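BspA (BspA_V) (Streptococcus agalactiae serotype III, PDB 5DZ8) acts as a cell wall-anchored adhesin of the antigen I/II family, whose variable domain, the part modelled here, probably takes part in adhesion. Local coordinates at residues F35-D40 / E145-H150; H39-G44 / Y79-R84; H59-N64 / V69-D74; L101-R106 / L127-K132; P107-A112 / F119-N124. One frame throughout, in Å; residues are numbered along the deposited sequence.

Contact 1 of 5, residues F35-D40 / E145-H150; sequences FEFNHD and EVFKIH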
# COMPACT_ATOMS: atom_id res chain seq x y z
N PHE A 35 16.28 22.44 -8.37
CA PHE A 35 14.88 22.45 -8.04
C PHE A 35 14.59 21.95 -6.67
O PHE A 35 15.35 21.22 -6.07
CB PHE A 35 14.07 21.65 -9.07
CG PHE A 35 14.29 20.15 -9.01
CD1 PHE A 35 13.63 19.37 -8.09
CD2 PHE A 35 15.20 19.50 -9.89
CE1 PHE A 35 13.83 17.98 -8.04
CE2 PHE A 35 15.40 18.13 -9.85
CZ PHE A 35 14.72 17.36 -8.93
N GLU A 36 13.38 22.26 -6.26
CA GLU A 36 12.85 21.87 -5.00
C GLU A 36 11.31 21.82 -5.07
O GLU A 36 10.64 22.84 -5.30
CB GLU A 36 13.30 22.91 -3.99
CG GLU A 36 12.61 22.83 -2.67
CD GLU A 36 13.01 23.95 -1.74
OE1 GLU A 36 14.18 24.40 -1.79
OE2 GLU A 36 12.11 24.38 -0.95
N PHE A 37 10.80 20.61 -4.88
CA PHE A 37 9.37 20.36 -4.61
C PHE A 37 9.03 20.40 -3.13
O PHE A 37 9.68 19.77 -2.35
CB PHE A 37 9.00 18.97 -5.11
CG PHE A 37 8.97 18.86 -6.60
CD1 PHE A 37 7.91 19.40 -7.32
CD2 PHE A 37 10.01 18.28 -7.29
CE1 PHE A 37 7.90 19.32 -8.69
CE2 PHE A 37 9.97 18.15 -8.67
CZ PHE A 37 8.91 18.66 -9.37
N ASN A 38 7.96 21.09 -2.78
CA ASN A 38 7.43 21.10 -1.39
C ASN A 38 6.04 20.51 -1.40
O ASN A 38 5.28 20.86 -2.24
CB ASN A 38 7.42 22.55 -0.91
CG ASN A 38 8.82 23.03 -0.55
OD1 ASN A 38 9.37 22.61 0.47
ND2 ASN A 38 9.43 23.85 -1.39
N HIS A 39 5.71 19.60 -0.52
CA HIS A 39 4.34 19.13 -0.38
C HIS A 39 3.81 19.15 1.08
O HIS A 39 4.52 18.80 2.04
CB HIS A 39 4.17 17.76 -1.02
CG HIS A 39 4.71 16.60 -0.22
ND1 HIS A 39 5.91 15.99 -0.51
CD2 HIS A 39 4.18 15.91 0.82
CE1 HIS A 39 6.10 14.97 0.30
NE2 HIS A 39 5.06 14.90 1.12
N ASP A 40 2.55 19.56 1.23
CA ASP A 40 1.79 19.49 2.50
C ASP A 40 1.24 18.09 2.69
O ASP A 40 0.61 17.56 1.79
CB ASP A 40 0.60 20.45 2.45
CG ASP A 40 0.98 21.86 2.79
OD1 ASP A 40 2.16 22.23 2.63
OD2 ASP A 40 0.07 22.62 3.24
N GLU A 145 8.76 13.38 -18.85
CA GLU A 145 8.98 12.64 -17.59
C GLU A 145 10.45 12.36 -17.36
O GLU A 145 11.15 11.86 -18.24
CB GLU A 145 8.27 11.32 -17.64
CG GLU A 145 8.35 10.47 -16.39
CD GLU A 145 7.51 9.21 -16.52
OE1 GLU A 145 7.63 8.52 -17.57
OE2 GLU A 145 6.74 8.91 -15.58
N VAL A 146 10.94 12.72 -16.18
CA VAL A 146 12.35 12.42 -15.84
C VAL A 146 12.45 11.50 -14.64
O VAL A 146 13.49 10.89 -14.45
CB VAL A 146 13.21 13.70 -15.69
CG1 VAL A 146 13.23 14.47 -17.02
CG2 VAL A 146 12.63 14.64 -14.63
N PHE A 147 11.41 11.44 -13.80
CA PHE A 147 11.30 10.39 -12.79
C PHE A 147 9.90 10.30 -12.30
O PHE A 147 9.08 11.10 -12.72
CB PHE A 147 12.31 10.59 -11.63
CG PHE A 147 12.19 11.91 -10.88
CD1 PHE A 147 11.32 12.06 -9.84
CD2 PHE A 147 13.01 12.96 -11.17
CE1 PHE A 147 11.25 13.24 -9.14
CE2 PHE A 147 12.95 14.15 -10.50
CZ PHE A 147 12.05 14.31 -9.50
N LYS A 148 9.60 9.31 -11.46
CA LYS A 148 8.24 9.16 -10.92
C LYS A 148 8.29 9.29 -9.46
O LYS A 148 9.32 9.06 -8.90
CB LYS A 148 7.65 7.79 -11.24
CG LYS A 148 7.42 7.52 -12.70
CD LYS A 148 6.59 6.26 -12.87
CE LYS A 148 6.79 5.62 -14.22
NZ LYS A 148 6.07 6.38 -15.26
N ILE A 149 7.14 9.61 -8.87
CA ILE A 149 6.96 9.80 -7.43
C ILE A 149 5.71 9.12 -6.92
O ILE A 149 4.66 9.21 -7.58
CB ILE A 149 6.81 11.28 -7.07
CG1 ILE A 149 8.05 12.08 -7.46
CG2 ILE A 149 6.66 11.45 -5.56
CD1 ILE A 149 7.75 13.55 -7.70
N HIS A 150 5.82 8.46 -5.77
CA HIS A 150 4.69 7.85 -5.06
C HIS A 150 4.61 8.46 -3.66
O HIS A 150 5.57 8.50 -2.91
CB HIS A 150 4.77 6.32 -4.93
CG HIS A 150 4.81 5.58 -6.22
ND1 HIS A 150 5.16 4.24 -6.31
CD2 HIS A 150 4.57 5.98 -7.50
CE1 HIS A 150 5.13 3.86 -7.58
NE2 HIS A 150 4.77 4.89 -8.32
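F147 is the first side chain along 145-150 to meet 35-40, and it carries the contact. Its chi1 of 58° sets CG between the backbone N and the carbonyl carbon, which turns the ring toward F35, coming from the opposite direction. F35 CZ arrives at the edge of the F147 ring, near its plane, 4.0 Å from F147 CE2. F37 brushes the same ring obliquely and more lightly, with F37 CE2 4.4 Å from F147 CZ. All three rings are buried; L53 and L78 also pack on F147. One residue on, K148 runs along the other side of its strand, where K148 NZ makes a 2.6 Å salt bridge with E145 OE2, an oxygen also hydrogen-bonded to S160 OG of the second subunit. Residues of 145-150 also pair antiparallel with a strand of that second subunit, carrying their sheet across the interface. Here two sheets face each other through apolar rings, as in the core of a beta sandwich.

Contact 2 of 5, residues H39-G44 / Y79-R84; sequences HDMIDG and YKYEYR
Within the six-stranded antiparallel sheet, H39 and M41 reach across the intervening strand 47-63 to touch Y81 and Y83. The axes of segments 39-42 and 79-84 come within 9.3 Å, at 49°, so side-chain ends do the touching. H39 CE1 sits 3.2 Å from Y81 OH, edge against edge: each lies near the plane of the other's ring. Y81 extends that far because its CG stands opposite the backbone N (chi1 -178°), and F98 stacks on its ring. M41, a selenomethionine, works on Y83 twice. M41 CB lies near the plane of the Y83 ring, 4.1 Å from Y83 CE1, and the chain then bends at both chi2 and chi3 so that M41 CE also comes to 4.1 Å from Y83 CE1. That methyl lies in the plane of the H39 ring as well, at its edge. Beyond the contact, Y83 OH is hydrogen-bonded to G115 O. No hydrogen bond joins the two segments; next-but-one strands meet over one face of a twisted antiparallel sheet.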
# COMPACT_ATOMS: atom_id res chain seq x y z
N HIS A 39 5.71 19.60 -0.52
CA HIS A 39 4.34 19.13 -0.38
C HIS A 39 3.81 19.15 1.08
O HIS A 39 4.52 18.80 2.04
CB HIS A 39 4.17 17.76 -1.02
CG HIS A 39 4.71 16.60 -0.22
ND1 HIS A 39 5.91 15.99 -0.51
CD2 HIS A 39 4.18 15.91 0.82
CE1 HIS A 39 6.10 14.97 0.30
NE2 HIS A 39 5.06 14.90 1.12
N ASP A 40 2.55 19.56 1.23
CA ASP A 40 1.79 19.49 2.50
C ASP A 40 1.24 18.09 2.69
O ASP A 40 0.61 17.56 1.79
CB ASP A 40 0.60 20.45 2.45
CG ASP A 40 0.98 21.86 2.79
OD1 ASP A 40 2.16 22.23 2.63
OD2 ASP A 40 0.07 22.62 3.24
N MSE A 41 1.46 17.50 3.85
CA MSE A 41 0.91 16.19 4.18
C MSE A 41 -0.30 16.34 5.10
O MSE A 41 -0.17 16.93 6.19
CB MSE A 41 2.00 15.39 4.88
CG MSE A 41 1.67 13.89 4.91
SE MSE A 41 1.84 13.17 3.08
CE MSE A 41 3.77 12.89 3.33
N ILE A 42 -1.43 15.76 4.67
CA ILE A 42 -2.79 15.92 5.23
C ILE A 42 -3.23 14.59 5.82
O ILE A 42 -3.06 13.56 5.18
CB ILE A 42 -3.81 16.27 4.09
CG1 ILE A 42 -3.35 17.48 3.26
CG2 ILE A 42 -5.20 16.56 4.64
CD1 ILE A 42 -3.14 18.75 4.05
N ASP A 43 -3.87 14.59 7.00
CA ASP A 43 -4.19 13.35 7.74
C ASP A 43 -5.64 12.77 7.92
O ASP A 43 -5.81 11.90 8.78
CB ASP A 43 -3.54 13.48 9.13
CG ASP A 43 -4.40 14.28 10.13
OD1 ASP A 43 -5.28 15.04 9.67
OD2 ASP A 43 -4.19 14.13 11.37
N GLY A 44 -6.70 13.17 7.21
CA GLY A 44 -6.88 14.42 6.50
C GLY A 44 -7.94 15.27 7.20
O GLY A 44 -8.95 15.61 6.61
N TYR A 79 18.99 14.99 -4.58
CA TYR A 79 19.83 15.24 -3.43
C TYR A 79 19.18 14.71 -2.17
O TYR A 79 19.64 13.73 -1.61
CB TYR A 79 20.11 16.74 -3.28
CG TYR A 79 20.90 17.41 -4.40
CD1 TYR A 79 21.81 16.71 -5.18
CD2 TYR A 79 20.78 18.78 -4.62
CE1 TYR A 79 22.51 17.35 -6.20
CE2 TYR A 79 21.50 19.43 -5.60
CZ TYR A 79 22.35 18.72 -6.40
OH TYR A 79 23.03 19.40 -7.35
N LYS A 80 18.09 15.33 -1.73
CA LYS A 80 17.54 14.98 -0.44
C LYS A 80 16.03 14.88 -0.44
O LYS A 80 15.35 15.57 -1.19
CB LYS A 80 17.95 16.02 0.61
CG LYS A 80 19.43 15.97 0.96
CD LYS A 80 19.79 16.83 2.19
CE LYS A 80 21.30 17.01 2.36
NZ LYS A 80 22.06 15.70 2.26
N TYR A 81 15.53 14.03 0.43
CA TYR A 81 14.16 14.06 0.85
C TYR A 81 14.06 14.32 2.33
O TYR A 81 14.51 13.50 3.14
CB TYR A 81 13.43 12.77 0.49
CG TYR A 81 11.96 12.81 0.88
CD1 TYR A 81 11.07 13.65 0.22
CD2 TYR A 81 11.47 12.05 1.95
CE1 TYR A 81 9.73 13.73 0.59
CE2 TYR A 81 10.13 12.12 2.33
CZ TYR A 81 9.27 12.94 1.65
OH TYR A 81 7.96 13.01 2.03
N GLU A 82 13.40 15.42 2.67
CA GLU A 82 13.17 15.83 4.01
C GLU A 82 11.68 15.94 4.35
O GLU A 82 10.85 16.34 3.49
CB GLU A 82 13.79 17.21 4.24
CG GLU A 82 15.30 17.25 4.11
CD GLU A 82 15.85 18.64 3.81
OE1 GLU A 82 15.25 19.63 4.27
OE2 GLU A 82 16.88 18.75 3.11
N TYR A 83 11.38 15.63 5.62
CA TYR A 83 10.08 15.67 6.15
C TYR A 83 10.11 16.29 7.51
O TYR A 83 10.81 15.81 8.38
CB TYR A 83 9.46 14.28 6.22
CG TYR A 83 8.03 14.31 6.77
CD1 TYR A 83 6.95 14.68 5.97
CD2 TYR A 83 7.78 14.04 8.09
CE1 TYR A 83 5.66 14.69 6.49
CE2 TYR A 83 6.49 14.09 8.63
CZ TYR A 83 5.43 14.39 7.84
OH TYR A 83 4.17 14.41 8.40
N ARG A 84 9.32 17.34 7.66
CA ARG A 84 9.18 18.13 8.88
C ARG A 84 7.80 17.87 9.46
O ARG A 84 6.79 18.36 8.94
CB ARG A 84 9.32 19.64 8.58

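Contact 3 of 5, residues H59-N64 / V69-D74; sequences HHYVAN and VTAFVD
The H60 ring carries F72 CB over one face, 3.6 Å from its centroid in a CH-pi contact, and D74 OD2 in its plane at the edge. The rings of H60 and F72 are nearly parallel, 9° apart, but slid so far that they barely overlap, and V62 CG2 touches the edge of the F72 ring. On the other face of the hairpin, Y61 has A71 CA in plane at its ring edge, 4.0 Å from Y61 CD1. Hydrogen-bonded pairs H60-F72 and V62-T70 stitch the antiparallel strands together; the bond from F72 N to H60 O is 2.8 Å long. H59, on the same face as Y61, carries Y61 OH over one face of its ring; its ND1 is hydrogen-bonded to Y165 OH of the second subunit and NE2 to P31 O. Y61 OH is hydrogen-bonded to a di(hydroxyethyl)ether, probably from the crystallisation liquor. H60 ND1 donates to the syn lone pair of D74 OD2 over 3.1 Å, at a bent 138°. That bond helps set the ring's rotation, and the carboxylate would probably favour a positively charged imidazole.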
# COMPACT_ATOMS: atom_id res chain seq x y z
N HIS A 59 21.53 20.05 -17.44
CA HIS A 59 21.27 20.35 -18.83
C HIS A 59 22.20 21.44 -19.36
O HIS A 59 22.81 22.19 -18.61
CB HIS A 59 19.78 20.72 -19.04
CG HIS A 59 19.33 21.90 -18.24
ND1 HIS A 59 18.10 21.95 -17.65
CD2 HIS A 59 19.95 23.03 -17.87
CE1 HIS A 59 17.97 23.07 -16.98
NE2 HIS A 59 19.09 23.74 -17.09
N HIS A 60 22.29 21.53 -20.67
CA HIS A 60 23.03 22.62 -21.30
C HIS A 60 22.44 22.91 -22.69
O HIS A 60 21.77 22.07 -23.28
CB HIS A 60 24.53 22.34 -21.34
CG HIS A 60 24.93 21.29 -22.32
ND1 HIS A 60 24.87 19.94 -22.03
CD2 HIS A 60 25.40 21.38 -23.59
CE1 HIS A 60 25.26 19.24 -23.09
NE2 HIS A 60 25.57 20.10 -24.05
N TYR A 61 22.68 24.13 -23.12
CA TYR A 61 22.05 24.70 -24.27
C TYR A 61 23.08 25.17 -25.30
O TYR A 61 24.01 25.89 -24.94
CB TYR A 61 21.27 25.94 -23.86
CG TYR A 61 20.28 25.77 -22.79
CD1 TYR A 61 19.35 24.73 -22.81
CD2 TYR A 61 20.23 26.68 -21.72
CE1 TYR A 61 18.43 24.56 -21.79
CE2 TYR A 61 19.29 26.51 -20.69
CZ TYR A 61 18.40 25.44 -20.75
OH TYR A 61 17.44 25.32 -19.79
N VAL A 62 22.86 24.85 -26.58
CA VAL A 62 23.62 25.47 -27.68
C VAL A 62 22.76 26.41 -28.56
O VAL A 62 21.79 25.98 -29.17
CB VAL A 62 24.32 24.41 -28.55
CG1 VAL A 62 25.11 25.07 -29.69
CG2 VAL A 62 25.26 23.57 -27.67
N ALA A 63 23.08 27.71 -28.60
CA ALA A 63 22.34 28.64 -29.48
C ALA A 63 22.80 28.49 -30.96
O ALA A 63 23.97 28.32 -31.20
CB ALA A 63 22.54 30.07 -29.02
N ASN A 64 21.88 28.49 -31.91
CA ASN A 64 22.24 28.53 -33.35
C ASN A 64 22.00 29.91 -33.93
O ASN A 64 21.25 30.68 -33.34
CB ASN A 64 21.44 27.50 -34.14
CG ASN A 64 21.58 26.12 -33.57
OD1 ASN A 64 22.68 25.66 -33.34
ND2 ASN A 64 20.45 25.44 -33.34
N VAL A 69 17.63 26.69 -30.80
CA VAL A 69 18.50 26.26 -29.73
C VAL A 69 18.41 24.74 -29.58
O VAL A 69 17.41 24.15 -29.94
CB VAL A 69 18.09 26.97 -28.44
CG1 VAL A 69 16.71 26.46 -27.96
CG2 VAL A 69 19.16 26.75 -27.37
N THR A 70 19.50 24.10 -29.12
CA THR A 70 19.50 22.67 -28.79
C THR A 70 19.66 22.57 -27.28
O THR A 70 20.62 23.12 -26.70
CB THR A 70 20.62 21.86 -29.46
OG1 THR A 70 20.71 22.14 -30.86
CG2 THR A 70 20.32 20.43 -29.33
N ALA A 71 18.71 21.91 -26.66
CA ALA A 71 18.71 21.69 -25.25
C ALA A 71 19.12 20.25 -25.01
O ALA A 71 18.46 19.35 -25.48
CB ALA A 71 17.29 21.90 -24.68
N PHE A 72 20.18 20.04 -24.24
CA PHE A 72 20.65 18.70 -23.86
C PHE A 72 20.22 18.46 -22.44
O PHE A 72 20.60 19.19 -21.55
CB PHE A 72 22.17 18.62 -23.94
CG PHE A 72 22.72 18.62 -25.36
CD1 PHE A 72 22.82 17.43 -26.09
CD2 PHE A 72 23.12 19.82 -25.98
CE1 PHE A 72 23.29 17.44 -27.41
CE2 PHE A 72 23.61 19.82 -27.28
CZ PHE A 72 23.68 18.62 -28.00
N VAL A 73 19.41 17.44 -22.23
CA VAL A 73 19.02 17.07 -20.89
C VAL A 73 19.77 15.80 -20.56
O VAL A 73 19.31 14.71 -20.86
CB VAL A 73 17.51 16.87 -20.78
CG1 VAL A 73 17.08 16.71 -19.32
CG2 VAL A 73 16.78 18.01 -21.45
N ASP A 74 20.91 15.96 -19.89
CA ASP A 74 21.89 14.89 -19.70
C ASP A 74 21.44 13.91 -18.65
O ASP A 74 21.34 12.71 -18.94
CB ASP A 74 23.26 15.46 -19.37
CG ASP A 74 23.79 16.32 -20.52
OD1 ASP A 74 23.78 15.84 -21.69
OD2 ASP A 74 24.16 17.51 -20.27

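Contact 4 of 5, residues L101-R106 / L127-K132; sequences LTKDGR and LQLNLK
T102 opens the contact with its methyl: T102 CG2 rests 4.2 Å from L127 CD1, and I108 packs against both residues. The same side chain has a second job. A chi1 of 58° puts OG1 between the backbone N and the carbonyl carbon, turned into the loop, where it accepts a 3.0 Å bond from R106 N and a weak one from D104 N. K103 follows, pointing at strand 119-135. Its chain bends at chi3, -74°, and lays K103 CE 3.7 Å from L129 CD2, so the aliphatic part of a lysine covers a buried leucine. L129 also packs on V73, V76 and V146. T102 to G105 form a type I turn, closed by G105 N to T102 O, while T102 N bonds R106 O at 2.8 Å. With G105 at a positive phi of 92°, this is the 3:5 form of beta hairpin, a type I turn followed by a G1 bulge, linking strands 94-101 and 107-113. D104 OD2 lies in the plane of the R106 guanidinium at its edge, in a long salt bridge of 3.7 Å to R106 NH1.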
# COMPACT_ATOMS: atom_id res chain seq x y z
N LEU A 101 11.05 6.79 -8.33
CA LEU A 101 11.39 5.76 -9.30
C LEU A 101 11.86 6.40 -10.56
O LEU A 101 11.56 7.55 -10.83
CB LEU A 101 10.17 4.87 -9.62
CG LEU A 101 9.29 4.35 -8.49
CD1 LEU A 101 8.27 5.40 -8.12
CD2 LEU A 101 8.55 3.10 -8.91
N THR A 102 12.53 5.61 -11.38
CA THR A 102 12.98 6.07 -12.68
C THR A 102 11.78 6.23 -13.60
O THR A 102 10.69 5.76 -13.30
CB THR A 102 13.91 5.04 -13.33
OG1 THR A 102 13.19 3.81 -13.44
CG2 THR A 102 15.17 4.86 -12.50
N LYS A 103 11.98 6.91 -14.71
CA LYS A 103 10.97 6.85 -15.80
C LYS A 103 10.45 5.48 -16.14
O LYS A 103 9.33 5.36 -16.60
CB LYS A 103 11.56 7.24 -17.11
CG LYS A 103 11.87 8.66 -17.30
CD LYS A 103 12.69 8.70 -18.59
CE LYS A 103 14.09 8.18 -18.35
NZ LYS A 103 14.77 7.87 -19.62
N ASP A 104 11.30 4.47 -16.00
CA ASP A 104 11.00 3.12 -16.47
C ASP A 104 10.33 2.24 -15.41
O ASP A 104 10.15 1.05 -15.63
CB ASP A 104 12.30 2.47 -16.96
CG ASP A 104 13.16 3.43 -17.77
OD1 ASP A 104 12.67 3.95 -18.81
OD2 ASP A 104 14.32 3.72 -17.32
N GLY A 105 9.96 2.83 -14.27
CA GLY A 105 9.27 2.17 -13.17
C GLY A 105 10.18 1.57 -12.08
O GLY A 105 9.69 0.97 -11.11
N ARG A 106 11.49 1.71 -12.22
CA ARG A 106 12.39 1.13 -11.23
C ARG A 106 12.57 2.00 -9.98
O ARG A 106 13.00 3.16 -10.10
CB ARG A 106 13.70 0.89 -11.89
CG ARG A 106 14.75 0.14 -11.10
CD ARG A 106 15.97 0.00 -12.02
NE ARG A 106 15.61 -0.49 -13.37
CZ ARG A 106 15.35 0.25 -14.48
NH1 ARG A 106 15.40 1.61 -14.49
NH2 ARG A 106 15.02 -0.40 -15.61
N LEU A 127 20.26 9.90 -12.31
CA LEU A 127 19.61 9.09 -13.27
C LEU A 127 19.88 9.68 -14.65
O LEU A 127 19.52 10.82 -14.95
CB LEU A 127 18.11 9.11 -13.03
CG LEU A 127 17.56 9.04 -11.59
CD1 LEU A 127 16.05 8.84 -11.63
CD2 LEU A 127 18.18 7.95 -10.75
N GLN A 128 20.49 8.88 -15.51
CA GLN A 128 20.87 9.32 -16.86
C GLN A 128 19.63 9.41 -17.77
O GLN A 128 18.75 8.63 -17.67
CB GLN A 128 21.94 8.41 -17.46
CG GLN A 128 23.23 8.39 -16.65
CD GLN A 128 24.08 9.64 -16.83
OE1 GLN A 128 24.24 10.16 -17.93
NE2 GLN A 128 24.65 10.12 -15.75
N LEU A 129 19.59 10.44 -18.60
CA LEU A 129 18.47 10.70 -19.45
C LEU A 129 18.98 10.77 -20.85
O LEU A 129 18.39 10.15 -21.69
CB LEU A 129 17.79 12.07 -19.08
CG LEU A 129 17.22 12.15 -17.67
CD1 LEU A 129 16.82 13.54 -17.27
CD2 LEU A 129 16.04 11.21 -17.52
N ASN A 130 20.02 11.56 -21.12
CA ASN A 130 20.56 11.74 -22.51
C ASN A 130 19.51 12.05 -23.53
O ASN A 130 19.28 11.29 -24.46
CB ASN A 130 21.32 10.50 -22.98
CG ASN A 130 22.44 10.13 -22.04
OD1 ASN A 130 23.30 10.96 -21.74
ND2 ASN A 130 22.39 8.94 -21.52
N LEU A 131 18.84 13.16 -23.30
CA LEU A 131 17.78 13.59 -24.17
C LEU A 131 18.28 14.84 -24.85
O LEU A 131 19.16 15.53 -24.32
CB LEU A 131 16.53 13.85 -23.39
CG LEU A 131 16.03 12.71 -22.51
CD1 LEU A 131 15.05 13.30 -21.52
CD2 LEU A 131 15.36 11.61 -23.31
N LYS A 132 17.74 15.09 -26.04
CA LYS A 132 18.12 16.27 -26.84
C LYS A 132 16.84 16.81 -27.50
O LYS A 132 16.07 16.04 -28.07
CB LYS A 132 19.15 15.89 -27.86
CG LYS A 132 19.48 16.95 -28.89
CD LYS A 132 20.80 16.65 -29.60
CE LYS A 132 20.64 15.87 -30.89
NZ LYS A 132 20.78 16.71 -32.14

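Contact 5 of 5, residues P107-A112 / F119-N124; sequences PIFEKA and FAETLN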
# COMPACT_ATOMS: atom_id res chain seq x y z
N PRO A 107 12.26 1.46 -8.77
CA PRO A 107 12.39 2.27 -7.58
C PRO A 107 13.83 2.55 -7.20
O PRO A 107 14.69 1.71 -7.36
CB PRO A 107 11.65 1.46 -6.49
CG PRO A 107 11.53 0.07 -7.00
CD PRO A 107 11.98 0.04 -8.44
N ILE A 108 14.09 3.76 -6.75
CA ILE A 108 15.43 4.11 -6.29
C ILE A 108 15.42 4.70 -4.88
O ILE A 108 16.44 4.86 -4.26
CB ILE A 108 16.18 4.97 -7.33
CG1 ILE A 108 15.47 6.31 -7.59
CG2 ILE A 108 16.33 4.20 -8.66
CD1 ILE A 108 16.27 7.49 -7.10
N PHE A 109 14.27 4.97 -4.32
CA PHE A 109 14.26 5.41 -2.94
C PHE A 109 12.88 5.07 -2.44
O PHE A 109 11.87 5.22 -3.15
CB PHE A 109 14.56 6.94 -2.85
CG PHE A 109 14.33 7.53 -1.49
CD1 PHE A 109 15.24 7.30 -0.45
CD2 PHE A 109 13.16 8.30 -1.22
CE1 PHE A 109 15.03 7.85 0.81
CE2 PHE A 109 12.94 8.84 0.04
CZ PHE A 109 13.86 8.60 1.07
N GLU A 110 12.84 4.64 -1.21
CA GLU A 110 11.60 4.30 -0.53
C GLU A 110 11.72 4.61 0.93
O GLU A 110 12.69 4.27 1.56
CB GLU A 110 11.28 2.83 -0.70
CG GLU A 110 9.92 2.50 -0.13
CD GLU A 110 9.38 1.13 -0.55
OE1 GLU A 110 9.54 0.68 -1.72
OE2 GLU A 110 8.79 0.52 0.33
N LYS A 111 10.71 5.25 1.48
CA LYS A 111 10.70 5.58 2.88
C LYS A 111 9.28 5.48 3.40
O LYS A 111 8.37 6.22 2.98
CB LYS A 111 11.19 6.99 3.04
CG LYS A 111 11.18 7.51 4.46
CD LYS A 111 12.29 6.90 5.32
CE LYS A 111 12.13 7.49 6.72
NZ LYS A 111 13.31 7.19 7.53
N ALA A 112 9.12 4.56 4.35
CA ALA A 112 7.87 4.31 4.99
C ALA A 112 7.97 4.95 6.38
O ALA A 112 8.99 4.80 7.04
CB ALA A 112 7.67 2.82 5.09
N PHE A 119 12.68 14.14 9.70
CA PHE A 119 13.93 13.49 9.27
C PHE A 119 14.42 14.07 7.96
O PHE A 119 13.70 14.81 7.26
CB PHE A 119 13.75 11.98 9.11
CG PHE A 119 12.73 11.61 8.05
CD1 PHE A 119 13.05 11.65 6.68
CD2 PHE A 119 11.40 11.35 8.41
CE1 PHE A 119 12.10 11.34 5.71
CE2 PHE A 119 10.45 11.06 7.44
CZ PHE A 119 10.81 11.04 6.10
N ALA A 120 15.64 13.66 7.61
CA ALA A 120 16.21 13.94 6.31
C ALA A 120 17.00 12.76 5.80
O ALA A 120 17.86 12.24 6.49
CB ALA A 120 17.11 15.17 6.40
N GLU A 121 16.71 12.34 4.59
CA GLU A 121 17.42 11.27 3.95
C GLU A 121 18.16 11.82 2.76
O GLU A 121 17.62 12.62 1.98
CB GLU A 121 16.42 10.27 3.37
CG GLU A 121 15.46 9.67 4.37
CD GLU A 121 16.16 8.83 5.44
OE1 GLU A 121 17.23 8.29 5.15
OE2 GLU A 121 15.63 8.72 6.57
N THR A 122 19.36 11.34 2.60
CA THR A 122 20.23 11.68 1.52
C THR A 122 20.17 10.62 0.45
O THR A 122 20.43 9.48 0.70
CB THR A 122 21.69 11.81 2.00
OG1 THR A 122 21.78 12.93 2.88
CG2 THR A 122 22.62 12.06 0.83
N LEU A 123 19.90 11.04 -0.77
CA LEU A 123 19.86 10.13 -1.89
C LEU A 123 21.14 10.24 -2.71
O LEU A 123 21.81 9.27 -2.92
CB LEU A 123 18.66 10.48 -2.79
CG LEU A 123 17.26 10.04 -2.35
CD1 LEU A 123 16.76 10.85 -1.22
CD2 LEU A 123 16.30 10.23 -3.50
N ASN A 124 21.43 11.46 -3.19
CA ASN A 124 22.53 11.70 -4.12
C ASN A 124 22.55 10.74 -5.29
O ASN A 124 23.58 10.23 -5.64
CB ASN A 124 23.86 11.76 -3.38
CG ASN A 124 23.96 12.95 -2.45
OD1 ASN A 124 23.25 13.95 -2.60
ND2 ASN A 124 24.84 12.84 -1.47
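K111 NZ forms a 2.9 Å salt bridge with E121 OE2 and at the same time stands over the face of the F119 ring, 4.5 Å from its centroid, a cation-pi contact. The carboxylate oxygen is met from above its plane, 45° out of it. K111 gets there by a bend at chi2 (74°), after which the chain runs extended, and its CE sits over the centre of the F119 ring with K111 CE 3.8 Å from F119 CZ. Lysine and phenylalanine slide past each other in opposite directions. Toward the start of 107-112, F109 and L123 make the apolar half of the contact: L123 CD1 lies over the centre of the F109 ring, 4.0 Å from its centroid, while L123 CD2 touches F109 CB at 3.8 Å. E121 bridges the two halves, since E121 CB packs obliquely on F109 CE1 at 3.8 Å before its chain bends at chi2 toward the lysine. The segment axes are antiparallel, 8.9 Å apart at their closest, in different sheets; Y81 and F98 pack on F109 alongside. With both residues partly exposed, the carboxylate would probably balance the ammonium charge of K111, and the F119 face would stabilise it further.

Contacts 1 and 5 join the six-stranded sheet to the three-stranded one, and contact 4 sets a turn of the smaller sheet against the larger, whereas contacts 2 and 3 lie within the larger sheet. Contacts 1 and 2 share H39 and D40 on strand 34-42, their centres about 11 Å apart. Contact 5 adjoins contact 2 through backbone pairing of strands 69-85 and 119-135, centres about 12 Å apart. Contact 4 touches contact 1 where K148 N meets L101 O, 2.7 Å apart, and contact 3 where D74 O meets N130 N, at 2.8 Å. Contact 3 sits farthest out, about 25 Å from the chain centre. Contacts 1 and 3 both touch the second subunit, and each lies near a probable crystallisation additive: acetate near F35, di(hydroxyethyl)ether at Y61.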